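Local coordinates for aromatic amino acid aminotransferase I (Candida albicans WO-1, PDB 6HNU), which probably transfers the amino group of aromatic L-amino acids to 2-oxoglutarate with the help of pyridoxal 5'-phosphate, at residues 421-426 with 486-491; 460-465 with 479-484. One frame throughout, in Å; residues are numbered along the deposited sequence.

Contact 1 of 2, residues 421-426 with 486-491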
# COMPACT_ATOMS: atom_id res chain seq x y z
N HIS B 421 13.96 33.54 -6.27
CA HIS B 421 13.41 32.37 -7.02
C HIS B 421 13.15 32.75 -8.48
O HIS B 421 13.63 32.03 -9.35
CB HIS B 421 12.13 31.84 -6.36
CG HIS B 421 11.57 30.58 -6.92
ND1 HIS B 421 12.32 29.43 -7.02
CD2 HIS B 421 10.31 30.25 -7.29
CE1 HIS B 421 11.55 28.46 -7.49
NE2 HIS B 421 10.32 28.94 -7.65
N GLU B 422 12.45 33.86 -8.73
CA GLU B 422 12.15 34.32 -10.11
C GLU B 422 13.46 34.59 -10.87
O GLU B 422 13.60 34.16 -12.04
CB GLU B 422 11.24 35.56 -10.06
CG GLU B 422 9.84 35.29 -9.49
CD GLU B 422 9.04 36.55 -9.17
OE1 GLU B 422 9.43 37.63 -9.69
OE2 GLU B 422 8.03 36.45 -8.40
N GLN B 423 14.42 35.26 -10.22
CA GLN B 423 15.72 35.63 -10.84
C GLN B 423 16.51 34.35 -11.19
O GLN B 423 17.00 34.25 -12.31
CB GLN B 423 16.51 36.57 -9.93
CG GLN B 423 17.83 37.03 -10.56
CD GLN B 423 17.65 38.06 -11.66
OE1 GLN B 423 18.19 37.93 -12.75
NE2 GLN B 423 16.87 39.10 -11.37
N ALA B 424 16.63 33.41 -10.25
CA ALA B 424 17.24 32.08 -10.48
C ALA B 424 16.66 31.47 -11.75
O ALA B 424 17.46 31.04 -12.62
CB ALA B 424 16.99 31.18 -9.28
N ILE B 425 15.34 31.40 -11.85
CA ILE B 425 14.66 30.76 -13.01
C ILE B 425 15.05 31.54 -14.28
O ILE B 425 15.42 30.91 -15.27
CB ILE B 425 13.13 30.68 -12.82
CG1 ILE B 425 12.75 29.59 -11.82
CG2 ILE B 425 12.43 30.45 -14.14
CD1 ILE B 425 11.50 29.87 -11.05
N LYS B 426 15.02 32.87 -14.22
CA LYS B 426 15.45 33.71 -15.37
C LYS B 426 16.93 33.41 -15.72
O LYS B 426 17.25 33.41 -16.89
CB LYS B 426 15.19 35.18 -15.04
CG LYS B 426 15.50 36.16 -16.16
CD LYS B 426 15.50 37.60 -15.72
CE LYS B 426 15.96 38.56 -16.81
NZ LYS B 426 16.79 39.64 -16.25
N ARG B 486 23.60 37.62 -6.97
CA ARG B 486 24.40 38.85 -7.24
C ARG B 486 23.49 39.91 -7.90
O ARG B 486 23.47 41.06 -7.41
CB ARG B 486 25.67 38.52 -8.05
CG ARG B 486 26.96 39.01 -7.39
CD ARG B 486 28.25 38.28 -7.80
NE ARG B 486 28.07 37.70 -9.11
CZ ARG B 486 28.21 36.41 -9.42
NH1 ARG B 486 28.61 35.54 -8.50
NH2 ARG B 486 27.99 36.02 -10.66
N ALA B 487 22.74 39.56 -8.94
CA ALA B 487 21.75 40.47 -9.56
C ALA B 487 20.76 40.99 -8.52
O ALA B 487 20.53 42.21 -8.49
CB ALA B 487 21.04 39.81 -10.70
N GLU B 488 20.14 40.15 -7.69
CA GLU B 488 19.04 40.63 -6.80
C GLU B 488 19.57 41.54 -5.70
O GLU B 488 18.81 42.47 -5.28
CB GLU B 488 18.24 39.46 -6.21
CG GLU B 488 17.25 38.91 -7.20
CD GLU B 488 16.19 39.90 -7.68
OE1 GLU B 488 15.64 40.63 -6.84
OE2 GLU B 488 15.88 39.87 -8.86
N PHE B 489 20.78 41.28 -5.20
CA PHE B 489 21.32 41.96 -4.00
C PHE B 489 22.25 43.12 -4.39
O PHE B 489 22.81 43.75 -3.46
CB PHE B 489 22.02 40.93 -3.10
CG PHE B 489 21.05 40.09 -2.31
CD1 PHE B 489 20.48 38.95 -2.86
CD2 PHE B 489 20.72 40.44 -1.01
CE1 PHE B 489 19.60 38.19 -2.10
CE2 PHE B 489 19.84 39.68 -0.26
CZ PHE B 489 19.25 38.58 -0.83
N GLY B 490 22.37 43.38 -5.69
CA GLY B 490 23.21 44.43 -6.31
C GLY B 490 24.67 44.33 -5.92
O GLY B 490 25.19 45.32 -5.35
N LEU B 491 25.33 43.20 -6.19
CA LEU B 491 26.72 42.91 -5.76
C LEU B 491 27.63 42.73 -6.99
O LEU B 491 27.10 42.73 -8.10
CB LEU B 491 26.71 41.66 -4.89
CG LEU B 491 25.93 41.77 -3.58
CD1 LEU B 491 26.04 40.49 -2.79
CD2 LEU B 491 26.41 42.95 -2.75
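Gln-423 and Glu-488 mark the closest backbone approach between the last turn of helix 413-426 and the C-terminal end of helix 471-489, with CA atoms 7.2 Å apart. Their side chains make one hydrogen bond: Gln-423 NE2 donates to Glu-488 OE2 at 2.8 Å. The bond is fairly straight, 161° at the hydrogen. The oxygen lies almost in the amide plane of Gln-423 and accepts through its anti lone pair, the one facing away from OE1. With CG of Gln-423 turned away from the backbone N (chi1 -177°), a bend at chi2 brings the amide over to Glu-488. Nearer the backbones the aliphatic stems also touch, with Gln-423 CB 3.7 Å from Glu-488 CG. Ala-487 adds its methyl, CB lying 3.9 Å from Gln-423 CD. Both polar groups have a second partner: Glu-488 OE1 bonds His-403, and Gln-423 OE1 bonds Gln-427. The contact is small and near the surface. Its chemistry is that of a neutral amide held by a carboxylate, whose two oxygens are divided between Gln-423 and His-403, so the carboxylate's rotation is probably restricted.

Contact 2 of 2, residues 460-465 with 479-484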
# COMPACT_ATOMS: atom_id res chain seq x y z
N ILE B 460 16.28 33.65 4.91
CA ILE B 460 15.48 32.79 4.00
C ILE B 460 16.47 31.73 3.54
O ILE B 460 17.69 31.90 3.83
CB ILE B 460 14.91 33.59 2.82
CG1 ILE B 460 15.99 34.31 2.00
CG2 ILE B 460 13.86 34.55 3.34
CD1 ILE B 460 15.51 34.88 0.69
N PHE B 461 15.98 30.66 2.93
CA PHE B 461 16.88 29.68 2.30
C PHE B 461 16.21 29.03 1.11
O PHE B 461 14.98 29.12 0.98
CB PHE B 461 17.33 28.67 3.36
CG PHE B 461 16.30 27.64 3.78
CD1 PHE B 461 15.33 27.99 4.69
CD2 PHE B 461 16.38 26.33 3.31
CE1 PHE B 461 14.42 27.04 5.16
CE2 PHE B 461 15.43 25.39 3.74
CZ PHE B 461 14.47 25.76 4.68
N PHE B 462 17.05 28.37 0.32
CA PHE B 462 16.69 27.52 -0.80
C PHE B 462 17.27 26.13 -0.55
O PHE B 462 18.39 26.01 -0.04
CB PHE B 462 17.21 28.08 -2.11
CG PHE B 462 16.46 29.31 -2.53
CD1 PHE B 462 16.72 30.53 -1.94
CD2 PHE B 462 15.39 29.21 -3.41
CE1 PHE B 462 15.99 31.65 -2.31
CE2 PHE B 462 14.67 30.34 -3.78
CZ PHE B 462 14.97 31.55 -3.21
N ARG B 463 16.48 25.14 -0.95
CA ARG B 463 16.89 23.71 -0.98
C ARG B 463 17.28 23.33 -2.40
O ARG B 463 16.50 23.53 -3.33
CB ARG B 463 15.77 22.80 -0.48
CG ARG B 463 16.22 21.35 -0.35
CD ARG B 463 15.07 20.40 -0.26
NE ARG B 463 14.45 20.14 -1.53
CZ ARG B 463 13.40 19.39 -1.72
NH1 ARG B 463 12.85 18.77 -0.68
NH2 ARG B 463 12.94 19.23 -2.95
N GLY B 464 18.44 22.69 -2.51
CA GLY B 464 18.95 22.09 -3.73
C GLY B 464 19.28 20.64 -3.44
O GLY B 464 19.44 20.31 -2.25
N THR B 465 19.31 19.84 -4.48
CA THR B 465 19.79 18.44 -4.47
C THR B 465 21.03 18.33 -5.37
O THR B 465 21.05 18.94 -6.44
CB THR B 465 18.72 17.43 -4.92
OG1 THR B 465 19.36 16.14 -4.94
CG2 THR B 465 18.09 17.68 -6.27
N GLU B 479 26.39 28.14 -10.50
CA GLU B 479 26.99 29.38 -11.04
C GLU B 479 25.83 30.32 -11.41
O GLU B 479 25.86 31.46 -10.97
CB GLU B 479 27.92 29.10 -12.23
CG GLU B 479 28.35 30.37 -12.94
CD GLU B 479 29.62 30.25 -13.78
OE1 GLU B 479 29.69 29.31 -14.59
OE2 GLU B 479 30.52 31.10 -13.60
N LYS B 480 24.83 29.80 -12.11
CA LYS B 480 23.63 30.59 -12.49
C LYS B 480 22.93 31.08 -11.21
O LYS B 480 22.42 32.22 -11.25
CB LYS B 480 22.76 29.81 -13.47
CG LYS B 480 23.37 29.63 -14.84
CD LYS B 480 22.58 28.76 -15.80
CE LYS B 480 23.21 28.76 -17.18
NZ LYS B 480 22.68 27.67 -18.04
N PHE B 481 22.96 30.33 -10.11
CA PHE B 481 22.27 30.71 -8.85
C PHE B 481 23.05 31.84 -8.18
O PHE B 481 22.45 32.79 -7.67
CB PHE B 481 22.12 29.52 -7.89
CG PHE B 481 21.27 29.85 -6.69
CD1 PHE B 481 19.90 29.98 -6.80
CD2 PHE B 481 21.85 30.10 -5.46
CE1 PHE B 481 19.12 30.30 -5.70
CE2 PHE B 481 21.07 30.44 -4.36
CZ PHE B 481 19.71 30.54 -4.49
N GLY B 482 24.38 31.72 -8.17
CA GLY B 482 25.27 32.78 -7.69
C GLY B 482 24.98 34.10 -8.42
O GLY B 482 24.86 35.12 -7.73
N LYS B 483 24.85 34.05 -9.74
CA LYS B 483 24.54 35.25 -10.59
C LYS B 483 23.21 35.86 -10.15
O LYS B 483 23.10 37.11 -10.08
CB LYS B 483 24.29 34.90 -12.06
CG LYS B 483 25.48 34.65 -12.95
CD LYS B 483 25.12 34.85 -14.41
CE LYS B 483 25.57 33.72 -15.31
NZ LYS B 483 27.03 33.75 -15.56
N ALA B 484 22.21 35.00 -9.93
CA ALA B 484 20.84 35.42 -9.58
C ALA B 484 20.89 36.14 -8.23
O ALA B 484 20.27 37.24 -8.10
CB ALA B 484 19.91 34.22 -9.60
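Phe-462 on strand 459-465 and Phe-481 on helix 471-489 form a T-shaped (edge-to-face) pair. The edge of Phe-481 points at a face of Phe-462. The ring centroids are 5.5 Å apart and the planes stand at 65°. The tight spot lies at the end of the Phe-481 ring, where CZ meets the rim of the Phe-462 face near CG and comes within 3.9 Å of Phe-462 CD1. CE1 of Phe-481 lies over the same face of Phe-462, displaced toward the rim. Phe-481 leaves the helix with CG anti to the backbone nitrogen (chi1 -173°), which carries the ring across to the strand. The backbones stay well apart, 10.3 Å between the CA atoms of Phe-462 and Phe-481, so the rings bridge the gap. Leu-431 of strand 429-433 packs on both rings, and Val-420 of helix 413-426 packs on Phe-462. The other side of the helix is looser: Lys-483 is exposed and Glu-479 partly so. On the opposite face of the strand, Phe-461 meets Tyr-164 edge-to-face. The contact joins the helix to the antiparallel sheet of strands 383-384, 393-399, 459-465 and 429-433. With both rings buried, the join rests on van der Waals and weak edge-to-face attraction.

Contacts 1 and 2 lie side by side, their centres about 9 Å apart, and share helix 471-489. The 421-426 side of contact 1 also touches contact 2: Ala-424 N is 3.4 Å from Ala-484 CB, and His-421 N is 3.8 Å from Phe-462 CZ. Polar bonding at the surface end of the helix thus passes into aromatic packing further in. Neither contact binds the cofactor directly. The side chain of Phe-462 is about 12 Å from that of Asn-218, a pyridoxal 5'-phosphate binding residue. The next residue, Arg-463, donates from NH1 to Asn-218 OD1 and from NH2 to the backbone O of Gly-44 of the second subunit. The strand thus carries helix packing beside a bond to Asn-218.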